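Local coordinates for triacylglycerol lipase (Clostridium botulinum, PDB 5AH1), which hydrolyses synthetic polyesters and, as a zinc-binding lipase of the alpha/beta-hydrolase superfamily, probably triacylglycerols, at residues R91-G96 with D268-Q273; T234-L239 with Y357-L362; L276-Q279 with S283-D286; D377-P382 with N388-D393. One frame throughout, in Å; residues are numbered along the deposited sequence.

Interaction 1 of 4, residues R91-G96 with D268-Q273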
loop_
_atom_site.group_PDB
_atom_site.type_symbol
_atom_site.label_atom_id
_atom_site.label_comp_id
_atom_site.label_asym_id
_atom_site.label_seq_id
_atom_site.Cartn_x
_atom_site.Cartn_y
_atom_site.Cartn_z
ATOM N N ARG A 91 0.199 -0.390 14.785
ATOM C CA ARG A 91 0.894 0.426 15.776
ATOM C C ARG A 91 1.286 -0.347 17.025
ATOM O O ARG A 91 2.235 0.029 17.698
ATOM C CB ARG A 91 0.031 1.624 16.172
ATOM C CG ARG A 91 -0.126 2.640 15.073
ATOM C CD ARG A 91 -0.961 3.845 15.526
ATOM N NE ARG A 91 -0.413 4.538 16.690
ATOM C CZ ARG A 91 0.553 5.446 16.624
ATOM N NH1 ARG A 91 1.103 5.769 15.464
ATOM N NH2 ARG A 91 0.991 6.033 17.725
ATOM N N ASP A 92 0.542 -1.413 17.328
ATOM C CA ASP A 92 0.798 -2.268 18.482
ATOM C C ASP A 92 1.695 -3.459 18.146
ATOM O O ASP A 92 1.856 -4.361 18.960
ATOM C CB ASP A 92 -0.530 -2.795 19.033
ATOM C CG ASP A 92 -1.268 -3.688 18.037
ATOM O OD1 ASP A 92 -1.283 -3.360 16.833
ATOM O OD2 ASP A 92 -1.827 -4.724 18.464
ATOM N N GLU A 93 2.274 -3.472 16.953
ATOM C CA GLU A 93 3.124 -4.577 16.520
ATOM C C GLU A 93 4.561 -4.108 16.308
ATOM O O GLU A 93 4.830 -2.909 16.278
ATOM C CB GLU A 93 2.549 -5.208 15.237
ATOM C CG GLU A 93 1.129 -5.753 15.443
ATOM C CD GLU A 93 0.550 -6.469 14.245
ATOM O OE1 GLU A 93 -0.008 -5.808 13.350
ATOM O OE2 GLU A 93 0.593 -7.712 14.218
ATOM N N LEU A 94 5.472 -5.073 16.216
ATOM C CA LEU A 94 6.893 -4.826 15.941
ATOM C C LEU A 94 7.576 -3.994 17.017
ATOM O O LEU A 94 8.526 -3.260 16.732
ATOM C CB LEU A 94 7.094 -4.170 14.566
ATOM C CG LEU A 94 6.489 -4.899 13.366
ATOM C CD1 LEU A 94 6.916 -4.202 12.078
ATOM C CD2 LEU A 94 6.882 -6.381 13.359
ATOM N N LEU A 95 7.103 -4.139 18.253
ATOM C CA LEU A 95 7.720 -3.493 19.407
ATOM C C LEU A 95 7.873 -1.999 19.188
ATOM O O LEU A 95 8.859 -1.390 19.606
ATOM C CB LEU A 95 9.068 -4.148 19.722
ATOM C CG LEU A 95 8.928 -5.615 20.138
ATOM C CD1 LEU A 95 10.273 -6.271 20.280
ATOM C CD2 LEU A 95 8.145 -5.757 21.428
ATOM N N GLY A 96 6.873 -1.401 18.556
ATOM C CA GLY A 96 6.821 0.045 18.441
ATOM C C GLY A 96 7.403 0.621 17.165
ATOM O O GLY A 96 7.260 1.823 16.933
ATOM N N ASP A 268 1.276 -10.400 13.540
ATOM C CA ASP A 268 0.170 -11.316 13.268
ATOM C C ASP A 268 -0.131 -11.166 11.780
ATOM O O ASP A 268 -0.263 -10.048 11.284
ATOM C CB ASP A 268 -1.009 -10.875 14.154
ATOM C CG ASP A 268 -2.300 -11.675 13.950
ATOM O OD1 ASP A 268 -2.409 -12.531 13.045
ATOM O OD2 ASP A 268 -3.242 -11.417 14.745
ATOM N N LEU A 269 -0.180 -12.274 11.053
ATOM C CA LEU A 269 -0.450 -12.235 9.607
ATOM C C LEU A 269 -1.936 -12.103 9.278
ATOM O O LEU A 269 -2.293 -11.862 8.129
ATOM C CB LEU A 269 0.129 -13.454 8.902
ATOM C CG LEU A 269 1.637 -13.613 9.058
ATOM C CD1 LEU A 269 2.086 -14.949 8.492
ATOM C CD2 LEU A 269 2.389 -12.462 8.403
ATOM N N LYS A 270 -2.795 -12.239 10.285
ATOM C CA LYS A 270 -4.215 -11.892 10.167
ATOM C C LYS A 270 -4.942 -12.672 9.073
ATOM O O LYS A 270 -5.847 -12.150 8.424
ATOM C CB LYS A 270 -4.379 -10.375 9.974
ATOM C CG LYS A 270 -3.535 -9.565 10.953
ATOM C CD LYS A 270 -3.804 -8.051 10.936
ATOM C CE LYS A 270 -2.924 -7.338 11.946
ATOM N NZ LYS A 270 -1.489 -7.388 11.617
ATOM N N LEU A 271 -4.604 -13.955 8.936
ATOM C CA LEU A 271 -5.238 -14.835 7.956
ATOM C C LEU A 271 -6.370 -15.661 8.589
ATOM O O LEU A 271 -6.619 -16.792 8.183
ATOM C CB LEU A 271 -4.172 -15.724 7.296
ATOM C CG LEU A 271 -3.226 -14.926 6.383
ATOM C CD1 LEU A 271 -1.987 -15.731 6.066
ATOM C CD2 LEU A 271 -3.913 -14.467 5.104
ATOM N N ASP A 272 -7.055 -15.063 9.554
ATOM C CA ASP A 272 -8.176 -15.680 10.254
ATOM C C ASP A 272 -9.202 -16.279 9.292
ATOM O O ASP A 272 -9.746 -17.357 9.544
ATOM C CB ASP A 272 -8.909 -14.654 11.129
ATOM C CG ASP A 272 -8.016 -13.954 12.133
ATOM O OD1 ASP A 272 -6.853 -13.633 11.819
ATOM O OD2 ASP A 272 -8.515 -13.697 13.248
ATOM N N GLN A 273 -9.481 -15.569 8.203
ATOM C CA GLN A 273 -10.576 -15.949 7.317
ATOM C C GLN A 273 -10.294 -17.250 6.586
ATOM O O GLN A 273 -11.214 -17.924 6.161
ATOM C CB GLN A 273 -10.944 -14.817 6.341
ATOM C CG GLN A 273 -10.004 -14.606 5.153
ATOM C CD GLN A 273 -8.786 -13.783 5.492
ATOM O OE1 GLN A 273 -8.189 -13.916 6.563
ATOM N NE2 GLN A 273 -8.404 -12.914 4.570
#

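Interaction 2 of 4, residues T234-L239 with Y357-L362. With K (potassium ion), chain D.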
loop_
_atom_site.group_PDB
_atom_site.type_symbol
_atom_site.label_atom_id
_atom_site.label_comp_id
_atom_site.label_asym_id
_atom_site.label_seq_id
_atom_site.Cartn_x
_atom_site.Cartn_y
_atom_site.Cartn_z
ATOM N N THR A 234 3.252 -5.117 -9.930
ATOM C CA THR A 234 4.688 -5.095 -9.961
ATOM C C THR A 234 5.192 -6.396 -10.550
ATOM O O THR A 234 4.740 -7.482 -10.188
ATOM C CB THR A 234 5.308 -4.889 -8.563
ATOM O OG1 THR A 234 6.701 -5.147 -8.681
ATOM C CG2 THR A 234 4.684 -5.795 -7.483
ATOM N N THR A 235 6.167 -6.281 -11.445
ATOM C CA THR A 235 6.743 -7.476 -12.049
ATOM C C THR A 235 7.590 -8.274 -11.064
ATOM O O THR A 235 7.944 -9.405 -11.351
ATOM C CB THR A 235 7.528 -7.176 -13.331
ATOM O OG1 THR A 235 8.673 -6.373 -13.038
ATOM C CG2 THR A 235 6.643 -6.513 -14.379
ATOM N N LEU A 236 7.836 -7.730 -9.877
ATOM C CA LEU A 236 8.461 -8.525 -8.819
ATOM C C LEU A 236 7.579 -9.717 -8.464
ATOM O O LEU A 236 8.072 -10.835 -8.252
ATOM C CB LEU A 236 8.757 -7.689 -7.576
ATOM C CG LEU A 236 9.545 -8.409 -6.476
ATOM C CD1 LEU A 236 10.892 -8.904 -6.984
ATOM C CD2 LEU A 236 9.717 -7.490 -5.298
ATOM N N SER A 237 6.264 -9.516 -8.421
ATOM C CA SER A 237 5.386 -10.652 -8.220
ATOM C C SER A 237 5.395 -11.562 -9.451
ATOM O O SER A 237 5.502 -12.785 -9.317
ATOM C CB SER A 237 3.961 -10.244 -7.873
ATOM O OG SER A 237 3.191 -11.430 -7.782
ATOM N N ASP A 238 5.272 -10.993 -10.646
ATOM C CA ASP A 238 5.239 -11.800 -11.860
ATOM C C ASP A 238 6.428 -12.773 -11.937
ATOM O O ASP A 238 6.270 -13.934 -12.293
ATOM C CB ASP A 238 5.289 -10.925 -13.104
ATOM C CG ASP A 238 4.092 -10.003 -13.260
ATOM O OD1 ASP A 238 3.215 -9.936 -12.399
ATOM O OD2 ASP A 238 4.059 -9.287 -14.278
ATOM N N LEU A 239 7.617 -12.288 -11.595
ATOM C CA LEU A 239 8.843 -13.011 -11.864
ATOM C C LEU A 239 9.190 -14.063 -10.789
ATOM O O LEU A 239 10.010 -14.944 -11.049
ATOM C CB LEU A 239 10.024 -12.055 -12.109
ATOM C CG LEU A 239 10.586 -11.227 -10.951
ATOM C CD1 LEU A 239 11.631 -11.995 -10.154
ATOM C CD2 LEU A 239 11.188 -9.962 -11.501
ATOM N N TYR A 357 18.724 -4.660 -3.728
ATOM C CA TYR A 357 19.563 -4.819 -4.914
ATOM C C TYR A 357 19.064 -5.951 -5.833
ATOM O O TYR A 357 18.913 -5.751 -7.033
ATOM C CB TYR A 357 21.027 -5.057 -4.554
ATOM C CG TYR A 357 21.805 -3.884 -3.984
ATOM C CD1 TYR A 357 21.287 -2.594 -3.944
ATOM C CD2 TYR A 357 23.091 -4.081 -3.501
ATOM C CE1 TYR A 357 22.030 -1.544 -3.419
ATOM C CE2 TYR A 357 23.831 -3.044 -2.978
ATOM C CZ TYR A 357 23.312 -1.783 -2.949
ATOM O OH TYR A 357 24.077 -0.768 -2.424
ATOM N N PRO A 358 18.798 -7.142 -5.280
ATOM C CA PRO A 358 18.423 -8.208 -6.217
ATOM C C PRO A 358 17.037 -8.012 -6.824
ATOM O O PRO A 358 16.818 -8.357 -7.991
ATOM C CB PRO A 358 18.470 -9.473 -5.353
ATOM C CG PRO A 358 18.348 -9.006 -3.965
ATOM C CD PRO A 358 18.985 -7.640 -3.911
ATOM N N THR A 359 16.108 -7.463 -6.049
ATOM C CA THR A 359 14.760 -7.241 -6.532
ATOM C C THR A 359 14.757 -6.144 -7.598
ATOM O O THR A 359 14.125 -6.294 -8.647
ATOM C CB THR A 359 13.808 -6.905 -5.377
ATOM O OG1 THR A 359 14.352 -5.831 -4.607
ATOM C CG2 THR A 359 13.628 -8.120 -4.470
ATOM N N ALA A 360 15.461 -5.044 -7.343
ATOM C CA ALA A 360 15.582 -3.969 -8.325
ATOM C C ALA A 360 16.242 -4.466 -9.600
ATOM O O ALA A 360 15.825 -4.127 -10.695
ATOM C CB ALA A 360 16.383 -2.823 -7.749
ATOM N N ASN A 361 17.290 -5.266 -9.455
ATOM C CA ASN A 361 18.037 -5.704 -10.621
ATOM C C ASN A 361 17.239 -6.729 -11.433
ATOM O O ASN A 361 17.283 -6.706 -12.662
ATOM C CB ASN A 361 19.426 -6.197 -10.205
ATOM C CG ASN A 361 20.274 -5.064 -9.598
ATOM O OD1 ASN A 361 19.985 -3.876 -9.810
ATOM N ND2 ASN A 361 21.293 -5.424 -8.821
ATOM N N LEU A 362 16.498 -7.615 -10.773
ATOM C CA LEU A 362 15.659 -8.542 -11.533
ATOM C C LEU A 362 14.504 -7.844 -12.245
ATOM O O LEU A 362 14.257 -8.104 -13.411
ATOM C CB LEU A 362 15.163 -9.709 -10.659
ATOM C CG LEU A 362 16.221 -10.772 -10.315
ATOM C CD1 LEU A 362 15.566 -11.999 -9.745
ATOM C CD2 LEU A 362 17.115 -11.174 -11.509
HETATM K K K D . 4.916 -15.274 -10.388
#

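Interaction 3 of 4, residues L276-Q279 with S283-D286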
loop_
_atom_site.group_PDB
_atom_site.type_symbol
_atom_site.label_atom_id
_atom_site.label_comp_id
_atom_site.label_asym_id
_atom_site.label_seq_id
_atom_site.Cartn_x
_atom_site.Cartn_y
_atom_site.Cartn_z
ATOM N N LEU A 276 -6.181 -19.780 9.212
ATOM C CA LEU A 276 -4.748 -19.748 9.461
ATOM C C LEU A 276 -4.358 -18.853 10.643
ATOM O O LEU A 276 -3.285 -18.275 10.644
ATOM C CB LEU A 276 -3.999 -19.342 8.177
ATOM C CG LEU A 276 -4.053 -20.392 7.056
ATOM C CD1 LEU A 276 -3.448 -19.833 5.788
ATOM C CD2 LEU A 276 -3.349 -21.678 7.471
ATOM N N LYS A 277 -5.180 -18.816 11.688
ATOM C CA LYS A 277 -4.744 -18.213 12.948
ATOM C C LYS A 277 -3.626 -19.040 13.573
ATOM O O LYS A 277 -3.576 -20.258 13.397
ATOM C CB LYS A 277 -5.906 -18.123 13.936
ATOM C CG LYS A 277 -7.005 -17.218 13.447
ATOM C CD LYS A 277 -8.240 -17.276 14.336
ATOM C CE LYS A 277 -8.035 -16.569 15.649
ATOM N NZ LYS A 277 -9.361 -16.201 16.232
ATOM N N LYS A 278 -2.739 -18.391 14.320
ATOM C CA LYS A 278 -1.768 -19.113 15.128
ATOM C C LYS A 278 -2.495 -20.038 16.114
ATOM O O LYS A 278 -3.423 -19.617 16.802
ATOM C CB LYS A 278 -0.863 -18.139 15.873
ATOM C CG LYS A 278 0.267 -18.841 16.627
ATOM C CD LYS A 278 1.498 -17.963 16.795
ATOM C CE LYS A 278 1.233 -16.836 17.723
ATOM N NZ LYS A 278 2.503 -16.145 18.053
ATOM N N GLN A 279 -2.086 -21.302 16.166
ATOM C CA GLN A 279 -2.770 -22.294 16.997
ATOM C C GLN A 279 -2.396 -22.170 18.469
ATOM O O GLN A 279 -1.337 -21.650 18.816
ATOM C CB GLN A 279 -2.460 -23.712 16.503
ATOM C CG GLN A 279 -2.958 -24.008 15.089
ATOM C CD GLN A 279 -2.342 -25.277 14.493
ATOM O OE1 GLN A 279 -1.318 -25.769 14.966
ATOM N NE2 GLN A 279 -2.951 -25.783 13.425
ATOM N N SER A 283 4.413 -21.921 18.509
ATOM C CA SER A 283 5.425 -20.870 18.490
ATOM C C SER A 283 5.286 -19.999 17.253
ATOM O O SER A 283 4.713 -20.423 16.251
ATOM C CB SER A 283 6.817 -21.486 18.496
ATOM O OG SER A 283 7.050 -22.175 17.285
ATOM N N GLN A 284 5.848 -18.794 17.306
ATOM C CA GLN A 284 5.850 -17.931 16.133
ATOM C C GLN A 284 6.556 -18.612 14.964
ATOM O O GLN A 284 6.088 -18.532 13.832
ATOM C CB GLN A 284 6.487 -16.571 16.443
ATOM C CG GLN A 284 6.377 -15.543 15.318
ATOM C CD GLN A 284 5.017 -14.862 15.249
ATOM O OE1 GLN A 284 4.086 -15.226 15.963
ATOM N NE2 GLN A 284 4.905 -13.862 14.398
ATOM N N ARG A 285 7.672 -19.284 15.223
ATOM C CA ARG A 285 8.396 -19.942 14.143
ATOM C C ARG A 285 7.553 -21.029 13.476
ATOM O O ARG A 285 7.555 -21.153 12.255
ATOM C CB ARG A 285 9.706 -20.535 14.656
ATOM C CG ARG A 285 10.503 -21.281 13.594
ATOM C CD ARG A 285 10.210 -22.779 13.633
ATOM N NE ARG A 285 10.679 -23.467 12.435
ATOM C CZ ARG A 285 11.906 -23.949 12.270
ATOM N NH1 ARG A 285 12.819 -23.820 13.228
ATOM N NH2 ARG A 285 12.222 -24.561 11.137
ATOM N N ASP A 286 6.855 -21.837 14.268
ATOM C CA ASP A 286 6.047 -22.905 13.697
ATOM C C ASP A 286 4.863 -22.334 12.913
ATOM O O ASP A 286 4.494 -22.849 11.854
ATOM C CB ASP A 286 5.589 -23.868 14.789
ATOM C CG ASP A 286 6.696 -24.816 15.238
ATOM O OD1 ASP A 286 7.756 -24.881 14.574
ATOM O OD2 ASP A 286 6.494 -25.527 16.240
#

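Interaction 4 of 4, residues D377-P382 with N388-D393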
loop_
_atom_site.group_PDB
_atom_site.type_symbol
_atom_site.label_atom_id
_atom_site.label_comp_id
_atom_site.label_asym_id
_atom_site.label_seq_id
_atom_site.Cartn_x
_atom_site.Cartn_y
_atom_site.Cartn_z
ATOM N N ASP A 377 7.855 -4.413 -21.221
ATOM C CA ASP A 377 8.989 -3.989 -22.024
ATOM C C ASP A 377 9.884 -3.057 -21.210
ATOM O O ASP A 377 9.724 -2.932 -19.993
ATOM C CB ASP A 377 8.529 -3.327 -23.343
ATOM C CG ASP A 377 7.765 -2.016 -23.143
ATOM O OD1 ASP A 377 7.620 -1.531 -22.006
ATOM O OD2 ASP A 377 7.313 -1.451 -24.163
ATOM N N LYS A 378 10.835 -2.424 -21.891
ATOM C CA LYS A 378 11.865 -1.656 -21.208
ATOM C C LYS A 378 11.316 -0.488 -20.376
ATOM O O LYS A 378 11.962 -0.055 -19.434
ATOM C CB LYS A 378 12.900 -1.152 -22.212
ATOM C CG LYS A 378 12.352 -0.100 -23.156
ATOM C CD LYS A 378 13.345 0.309 -24.225
ATOM C CE LYS A 378 12.689 1.303 -25.186
ATOM N NZ LYS A 378 13.565 1.746 -26.303
ATOM N N LYS A 379 10.126 0.006 -20.708
ATOM C CA LYS A 379 9.537 1.095 -19.934
ATOM C C LYS A 379 9.257 0.636 -18.500
ATOM O O LYS A 379 9.122 1.460 -17.597
ATOM C CB LYS A 379 8.236 1.582 -20.571
ATOM C CG LYS A 379 8.293 1.888 -22.065
ATOM C CD LYS A 379 6.917 2.248 -22.682
ATOM C CE LYS A 379 5.665 1.730 -21.915
ATOM N NZ LYS A 379 5.407 0.252 -21.943
ATOM N N TRP A 380 9.179 -0.676 -18.293
ATOM C CA TRP A 380 8.892 -1.237 -16.978
ATOM C C TRP A 380 10.151 -1.411 -16.133
ATOM O O TRP A 380 10.065 -1.713 -14.957
ATOM C CB TRP A 380 8.180 -2.576 -17.115
ATOM C CG TRP A 380 6.755 -2.443 -17.513
ATOM C CD1 TRP A 380 6.264 -2.130 -18.746
ATOM C CD2 TRP A 380 5.624 -2.646 -16.673
ATOM N NE1 TRP A 380 4.905 -2.123 -18.721
ATOM C CE2 TRP A 380 4.479 -2.422 -17.451
ATOM C CE3 TRP A 380 5.468 -2.969 -15.321
ATOM C CZ2 TRP A 380 3.188 -2.556 -16.934
ATOM C CZ3 TRP A 380 4.201 -3.072 -14.806
ATOM C CH2 TRP A 380 3.071 -2.851 -15.599
ATOM N N PHE A 381 11.329 -1.261 -16.726
ATOM C CA PHE A 381 12.552 -1.536 -15.990
ATOM C C PHE A 381 12.823 -0.625 -14.768
ATOM O O PHE A 381 13.224 -1.122 -13.712
ATOM C CB PHE A 381 13.787 -1.536 -16.899
ATOM C CG PHE A 381 13.812 -2.625 -17.953
ATOM C CD1 PHE A 381 12.960 -3.724 -17.942
ATOM C CD2 PHE A 381 14.734 -2.534 -18.977
ATOM C CE1 PHE A 381 13.040 -4.692 -18.950
ATOM C CE2 PHE A 381 14.814 -3.479 -19.967
ATOM C CZ PHE A 381 13.963 -4.556 -19.953
ATOM N N PRO A 382 12.659 0.702 -14.903
ATOM C CA PRO A 382 12.943 1.547 -13.732
ATOM C C PRO A 382 12.043 1.191 -12.556
ATOM O O PRO A 382 10.847 0.918 -12.729
ATOM C CB PRO A 382 12.678 2.971 -14.246
ATOM C CG PRO A 382 12.939 2.874 -15.735
ATOM C CD PRO A 382 12.418 1.507 -16.113
ATOM N N ASN A 388 7.657 -1.262 -10.122
ATOM C CA ASN A 388 8.056 -0.564 -11.343
ATOM C C ASN A 388 7.513 0.865 -11.340
ATOM O O ASN A 388 6.350 1.073 -11.019
ATOM C CB ASN A 388 7.518 -1.296 -12.570
ATOM C CG ASN A 388 7.656 -2.806 -12.460
ATOM O OD1 ASN A 388 6.893 -3.440 -11.739
ATOM N ND2 ASN A 388 8.637 -3.382 -13.153
ATOM N N CYS A 389 8.329 1.838 -11.735
ATOM C CA CYS A 389 7.904 3.227 -11.731
ATOM C C CYS A 389 6.696 3.476 -12.604
ATOM O O CYS A 389 5.803 4.236 -12.227
ATOM C CB CYS A 389 9.052 4.150 -12.144
ATOM S SG CYS A 389 10.475 4.100 -11.062
ATOM N N ILE A 390 6.652 2.826 -13.763
ATOM C CA ILE A 390 5.576 3.056 -14.718
ATOM C C ILE A 390 4.209 2.727 -14.113
ATOM O O ILE A 390 3.199 3.287 -14.512
ATOM C CB ILE A 390 5.805 2.213 -16.023
ATOM C CG1 ILE A 390 4.820 2.615 -17.120
ATOM C CG2 ILE A 390 5.713 0.722 -15.749
ATOM C CD1 ILE A 390 5.066 1.932 -18.442
ATOM N N SER A 391 4.194 1.800 -13.155
ATOM C CA SER A 391 2.965 1.312 -12.550
ATOM C C SER A 391 2.394 2.264 -11.497
ATOM O O SER A 391 1.238 2.146 -11.121
ATOM C CB SER A 391 3.284 -0.023 -11.888
ATOM O OG SER A 391 2.149 -0.596 -11.284
ATOM N N GLN A 392 3.190 3.242 -11.056
ATOM C CA GLN A 392 2.871 3.982 -9.845
ATOM C C GLN A 392 1.973 5.209 -10.052
ATOM O O GLN A 392 1.310 5.649 -9.105
ATOM C CB GLN A 392 4.168 4.381 -9.127
ATOM C CG GLN A 392 4.962 3.195 -8.618
ATOM C CD GLN A 392 6.209 3.621 -7.888
ATOM O OE1 GLN A 392 6.186 4.601 -7.149
ATOM N NE2 GLN A 392 7.323 2.932 -8.114
ATOM N N ASP A 393 1.927 5.755 -11.266
ATOM C CA ASP A 393 1.202 7.006 -11.476
ATOM C C ASP A 393 -0.316 6.847 -11.512
ATOM O O ASP A 393 -1.035 7.840 -11.424
ATOM C CB ASP A 393 1.718 7.772 -12.713
ATOM C CG ASP A 393 1.480 7.047 -14.012
ATOM O OD1 ASP A 393 0.984 5.910 -13.997
ATOM O OD2 ASP A 393 1.811 7.649 -15.057
HETATM O O HOH W 1 9.009 1.504 -14.776
#

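Interaction 1 of 4, residues R91-G96 with D268-Q273
A buried salt bridge between E93 and K270 joins two loops of this alpha/beta-hydrolase: the one leading from strand 80-83 to helix 106-112 and the one between helices 242-257 and 284-292. The two side chains reach toward each other from opposite directions, and their ends close the distance between loops whose nearest CA atoms, those of E93 and D268, are 8.0 Å apart. K270 NZ lies 2.8 Å from E93 OE1, on the syn lone pair of that oxygen. The other carboxylate oxygen, E93 OE2, receives the backbone N of D268 at 2.9 Å, a weak bond because its N-H...O angle is 129°. Both oxygens of E93 therefore face the loop 268-273, which limits rotation of the carboxylate; OE1 also takes the backbone N of G90. The E93 chain is extended beyond CG (chi2 -176°), and this carries the carboxylate across. K270 runs straight until its last torsion, then bends at chi4 (66°), turning NZ back to the carbonyl of its own loop: K270 NZ donates to D268 O at 2.9 Å. The ammonium thus has one charged and one backbone acceptor, fitting for a lysine that is buried. D268 shapes the turn from which K270 departs, while D268 OD2 pairs with R161. The E93-K270 bridge between the two loops is thus built on the lysine held by an Asx turn, the single bond in which D268 OD1 accepts the backbone N of K270 at 2.8 Å.

Interaction 2 of 4, residues T234-L239 with Y357-L362
Purely apolar contact joins helix 235-239, which follows strand 221-227 of the parallel sheet, to helix 357-363: L236 meets T359 and L239 meets L362, and no hydrogen bond crosses between the two segments. The helices come closest at L236 and T359, whose CA atoms are 6.8 Å apart. L236 sets both methyls on the threonine: its CD1 lies 3.8 Å from T359 CG2, and CD2 is 4.0 Å from the same methyl. CG of L236 is anti to the backbone N (chi1 -174°), which swings the branched end toward the partner helix although CB does not point there. T359 presents its methyl here, while its OG1 is engaged with G385 O and F356 O. One turn on, the leucines cross at about a right angle, L239 CD1 meeting L362 CD1 at 4.0 Å. Within this alpha/beta-hydrolase, helix 235-239 opens with an N-cap: T234 OG1 accepts L236 N at 3.1 Å, with an N-H...O angle of 156°. Its carbonyls have a further task, for S237 O and D238 O bind a potassium ion at 2.8 and 2.7 Å, joined there by M240 O. M363, beside L362, also packs on L236.

Interaction 3 of 4, residues L276-Q279 with S283-D286
K278 and Q284 meet where the loop before helix 284-292 passes the first turn of that helix, just beyond its N-cap, S283, so the contact closes a short excursion of the chain at the helix N-terminus. From the K278 backbone, CB points toward the helix, and the chain sets off in an extended run. The first carbon of it to come close to the other segment is CD: K278 CD lies 4.1 Å from S283 O and 3.9 Å from Q284 OE1. A bend at chi3 (69°) then directs the end of the chain, and K278 CE approaches Q284 OE1 at 3.7 Å. The tip completes the contact, K278 NZ donating to Q284 OE1 at 2.8 Å, with a C=O...N angle of 165° that puts the ammonium nearly along the C=O axis. Elsewhere the lysine side chain packs on Y287, one helical turn further on.

Q284 reaches this meeting point by a bent route. Its CB points away from the loop, yet the chain doubles back to deliver OE1, and the two side chains cross at about a right angle. The amide is held from both ends, because Q284 NE2 donates to Y267 O while OE1 takes the lysine; the ammonium would probably polarise the carbonyl and so strengthen the amide N-H as a donor. Next to it, the capping bond runs to S283 OG from the backbone N of D286, at 3.0 Å with an N-H...O angle of 160°.

Interaction 4 of 4, residues D377-P382 with N388-D393
W380 pairs with N388 and P382 with C389 across this fold-back of the chain, each CA pair 5.7 Å apart, and the backbone N of C389 donates to P382 O at 2.9 Å. A water completes the backbone connection: it donates to both K379 O and P382 O and accepts from I390 N, linking the two segments beside the direct bond.

Two residues of the 388-393 segment carry most of the contact with the W380 indole, with S391 CB a more distant, oblique neighbour. I390 lays its CG2 methyl over one face, 3.7 Å from the centroid of the five-membered ring, a CH-pi contact. With CG1 anti to the backbone N (chi1 -171°), it is CG2 that turns onto the ring. N388 instead stands at the edge, its CG 3.6 Å from W380 CE3 and its amide plane 72° from that of the indole. The same amide is tied at both ends: N388 ND2 donates to W380 O at 2.8 Å, nearly straight at 170° and with the acceptor close to the amide plane, while OD1 accepts T235 N at the start of helix 235-239. Such bonds fix the rotation of the amide and say which end is nitrogen.

Both segments belong to the long connection from helix 357-363 to strand 403-405, an outermost strand of the parallel sheet of the alpha/beta-hydrolase. D377 begins an Asx turn there, D377 OD1 accepting the backbone N of K379 as the chain enters the 3-10 turn 378-380. Further along, P382 CB packs on C389 SG at 4.0 Å, and S391 OG bonds to G233 O.

Interactions 1 and 3 are neighbours, with centres about 12 Å apart, and both involve the connection from helix 242-257 to helix 284-292; L271 O and L276 N make a probable hydrogen bond between them. Interaction 1 is buried and rests on a salt bridge, whereas interaction 3 lies farther from the chain centre and uses a lysine on a neutral amide. Interactions 2 and 4 form a second pair, centres about 11 Å apart, touching where T235 CG2 packs on W380 CE3. Both are partly buried: interaction 2 is apolar helix packing, while interaction 4 mixes backbone bonds, water and an indole face. Interactions 1 and 4 lie on opposite sides of the chain's centre.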